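PDB 4PSM: ssDNA binding protein from Pyrococcus furiosus, which binds single-stranded DNA, probably holding it in a tunnel system formed between its subunits. Local coordinates for residues 61-67 against 81-87. Numbering follows the deposited sequence.
Sequences VVRISVD and SLEIETY
Paired main-chain hydrogen bonds join segments 61-67 and 81-87, a worked example of antiparallel register within the hairpin 61-71/74-87. At R63-E85, R63 N lies 2.8 Å from E85 O and E85 N 2.9 Å from R63 O; at S65-E83, S65 N to E83 O is 3.0 Å and E83 N to S65 O 2.9 Å. At V61-Y87, V61 N to Y87 O (2.9 Å) is nearly linear, whereas Y87 N to V61 O (2.6 Å) is weak through its bent angle. At the D67 end, D67 N donates to S81 OG (2.9 Å), which also hydrogen-bonds N78 O.

Residues 61-67 and 83-87 are extended (R63 phi/psi -126/133); the segment axes run at 166°, 4.6 Å apart. Strand 61-71 is central in a three-stranded sheet, its other edge pairing with 4-11 (V62 with V10).

The R63 guanidinium salt-bridges through NH1 to E101 of the second subunit and makes a cation-pi contact with F9, while R63 NE faces E85 OE1 (3.5 Å), which accepts from Y87 OH (2.8 Å). Non-hydrogen-bonded pairs V62-T86 (CA-CA 4.4 Å) and I64-I84 (4.8 Å) occupy the opposite face. L82 (t, p) brings CD1 to 3.8 Å from both I64 CG2 and V66 CB.

Chemically, V62, I64 and I84 pack inward, I64 and I84 against helix 33-53; the other face is mixed, with V61 and Y87 against helix 93-141, E83 and E85 exposed, and R63 reaching across the subunit interface.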
loop_
_atom_site.group_PDB
_atom_site.type_symbol
_atom_site.label_atom_id
_atom_site.label_comp_id
_atom_site.label_asym_id
_atom_site.label_seq_id
_atom_site.Cartn_x
_atom_site.Cartn_y
_atom_site.Cartn_z
ATOM N N VAL A 61 -8.129 -37.535 20.775
ATOM C CA VAL A 61 -8.870 -36.743 19.821
ATOM C C VAL A 61 -10.311 -36.620 20.288
ATOM O O VAL A 61 -10.911 -37.580 20.752
ATOM C CB VAL A 61 -8.807 -37.361 18.416
ATOM C CG1 VAL A 61 -9.820 -36.706 17.495
ATOM C CG2 VAL A 61 -7.390 -37.240 17.858
ATOM N N VAL A 62 -10.853 -35.419 20.171
ATOM C CA VAL A 62 -12.219 -35.164 20.578
ATOM C C VAL A 62 -13.019 -34.591 19.414
ATOM O O VAL A 62 -12.457 -34.107 18.433
ATOM C CB VAL A 62 -12.263 -34.171 21.760
ATOM C CG1 VAL A 62 -11.382 -34.662 22.895
ATOM C CG2 VAL A 62 -11.817 -32.779 21.307
ATOM N N ARG A 63 -14.338 -34.682 19.525
ATOM C CA ARG A 63 -15.245 -33.911 18.693
ATOM C C ARG A 63 -16.170 -33.163 19.628
ATOM O O ARG A 63 -16.713 -33.744 20.562
ATOM C CB ARG A 63 -16.063 -34.805 17.773
ATOM C CG ARG A 63 -15.251 -35.539 16.736
ATOM C CD ARG A 63 -16.146 -36.454 15.922
ATOM N NE ARG A 63 -17.148 -35.707 15.169
ATOM C CZ ARG A 63 -16.949 -35.221 13.950
ATOM N NH1 ARG A 63 -15.782 -35.402 13.344
ATOM N NH2 ARG A 63 -17.912 -34.553 13.333
ATOM N N ILE A 64 -16.352 -31.873 19.374
ATOM C CA ILE A 64 -17.200 -31.051 20.222
ATOM C C ILE A 64 -18.368 -30.468 19.438
ATOM O O ILE A 64 -18.202 -29.929 18.344
ATOM C CB ILE A 64 -16.398 -29.918 20.894
ATOM C CG1 ILE A 64 -15.346 -30.515 21.832
ATOM C CG2 ILE A 64 -17.336 -28.966 21.638
ATOM C CD1 ILE A 64 -14.447 -29.498 22.481
ATOM N N SER A 65 -19.553 -30.596 20.011
ATOM C CA SER A 65 -20.759 -30.043 19.429
ATOM C C SER A 65 -21.508 -29.282 20.512
ATOM O O SER A 65 -21.508 -29.663 21.680
ATOM C CB SER A 65 -21.643 -31.154 18.865
ATOM O OG SER A 65 -20.896 -32.035 18.045
ATOM N N VAL A 66 -22.145 -28.193 20.126
ATOM C CA VAL A 66 -22.927 -27.430 21.078
ATOM C C VAL A 66 -23.812 -26.446 20.340
ATOM O O VAL A 66 -23.358 -25.724 19.453
ATOM C CB VAL A 66 -22.033 -26.692 22.098
ATOM C CG1 VAL A 66 -21.190 -25.638 21.403
ATOM C CG2 VAL A 66 -22.886 -26.071 23.200
ATOM N N ASP A 67 -25.089 -26.452 20.695
ATOM C CA ASP A 67 -26.023 -25.481 20.164
ATOM C C ASP A 67 -25.932 -24.218 20.997
ATOM O O ASP A 67 -25.591 -24.258 22.187
ATOM C CB ASP A 67 -27.449 -26.031 20.170
ATOM C CG ASP A 67 -27.674 -27.066 19.086
ATOM O OD1 ASP A 67 -28.143 -26.689 17.992
ATOM O OD2 ASP A 67 -27.377 -28.254 19.327
ATOM N N SER A 81 -26.965 -28.998 25.441
ATOM C CA SER A 81 -26.714 -29.559 24.113
ATOM C C SER A 81 -25.256 -29.968 23.875
ATOM O O SER A 81 -24.941 -30.565 22.847
ATOM C CB SER A 81 -27.143 -28.558 23.033
ATOM O OG SER A 81 -26.365 -27.366 23.098
ATOM N N LEU A 82 -24.370 -29.649 24.814
ATOM C CA LEU A 82 -22.944 -29.914 24.635
ATOM C C LEU A 82 -22.622 -31.399 24.603
ATOM O O LEU A 82 -22.948 -32.141 25.531
ATOM C CB LEU A 82 -22.111 -29.255 25.730
ATOM C CG LEU A 82 -20.624 -29.575 25.612
ATOM C CD1 LEU A 82 -20.041 -28.933 24.359
ATOM C CD2 LEU A 82 -19.864 -29.149 26.856
ATOM N N GLU A 83 -21.965 -31.817 23.530
ATOM C CA GLU A 83 -21.513 -33.190 23.388
ATOM C C GLU A 83 -20.007 -33.214 23.172
ATOM O O GLU A 83 -19.468 -32.470 22.357
ATOM C CB GLU A 83 -22.231 -33.880 22.227
ATOM C CG GLU A 83 -23.451 -33.124 21.717
ATOM C CD GLU A 83 -24.373 -33.993 20.882
ATOM O OE1 GLU A 83 -24.484 -33.751 19.662
ATOM O OE2 GLU A 83 -24.994 -34.914 21.453
ATOM N N ILE A 84 -19.329 -34.060 23.931
ATOM C CA ILE A 84 -17.901 -34.250 23.766
ATOM C C ILE A 84 -17.610 -35.719 23.457
ATOM O O ILE A 84 -17.537 -36.548 24.361
ATOM C CB ILE A 84 -17.119 -33.841 25.026
ATOM C CG1 ILE A 84 -17.470 -32.415 25.445
ATOM C CG2 ILE A 84 -15.622 -33.979 24.789
ATOM C CD1 ILE A 84 -16.747 -31.960 26.691
ATOM N N GLU A 85 -17.470 -36.035 22.175
ATOM C CA GLU A 85 -17.016 -37.350 21.758
ATOM C C GLU A 85 -15.512 -37.431 21.935
ATOM O O GLU A 85 -14.781 -36.517 21.558
ATOM C CB GLU A 85 -17.391 -37.606 20.305
ATOM C CG GLU A 85 -18.889 -37.558 20.043
ATOM C CD GLU A 85 -19.225 -37.657 18.568
ATOM O OE1 GLU A 85 -18.285 -37.708 17.748
ATOM O OE2 GLU A 85 -20.426 -37.682 18.227
ATOM N N THR A 86 -15.048 -38.526 22.520
ATOM C CA THR A 86 -13.625 -38.693 22.782
ATOM C C THR A 86 -13.064 -39.903 22.041
ATOM O O THR A 86 -13.768 -40.876 21.802
ATOM C CB THR A 86 -13.342 -38.818 24.288
ATOM O OG1 THR A 86 -12.024 -39.341 24.485
ATOM C CG2 THR A 86 -14.351 -39.749 24.941
ATOM N N TYR A 87 -11.794 -39.831 21.673
ATOM C CA TYR A 87 -11.148 -40.920 20.958
ATOM C C TYR A 87 -9.734 -41.107 21.473
ATOM O O TYR A 87 -8.853 -40.306 21.171
ATOM C CB TYR A 87 -11.140 -40.636 19.460
ATOM C CG TYR A 87 -12.522 -40.388 18.914
ATOM C CD1 TYR A 87 -13.283 -41.427 18.404
ATOM C CD2 TYR A 87 -13.077 -39.113 18.928
ATOM C CE1 TYR A 87 -14.555 -41.204 17.910
ATOM C CE2 TYR A 87 -14.350 -38.884 18.438
ATOM C CZ TYR A 87 -15.082 -39.937 17.931
ATOM O OH TYR A 87 -16.347 -39.725 17.442
#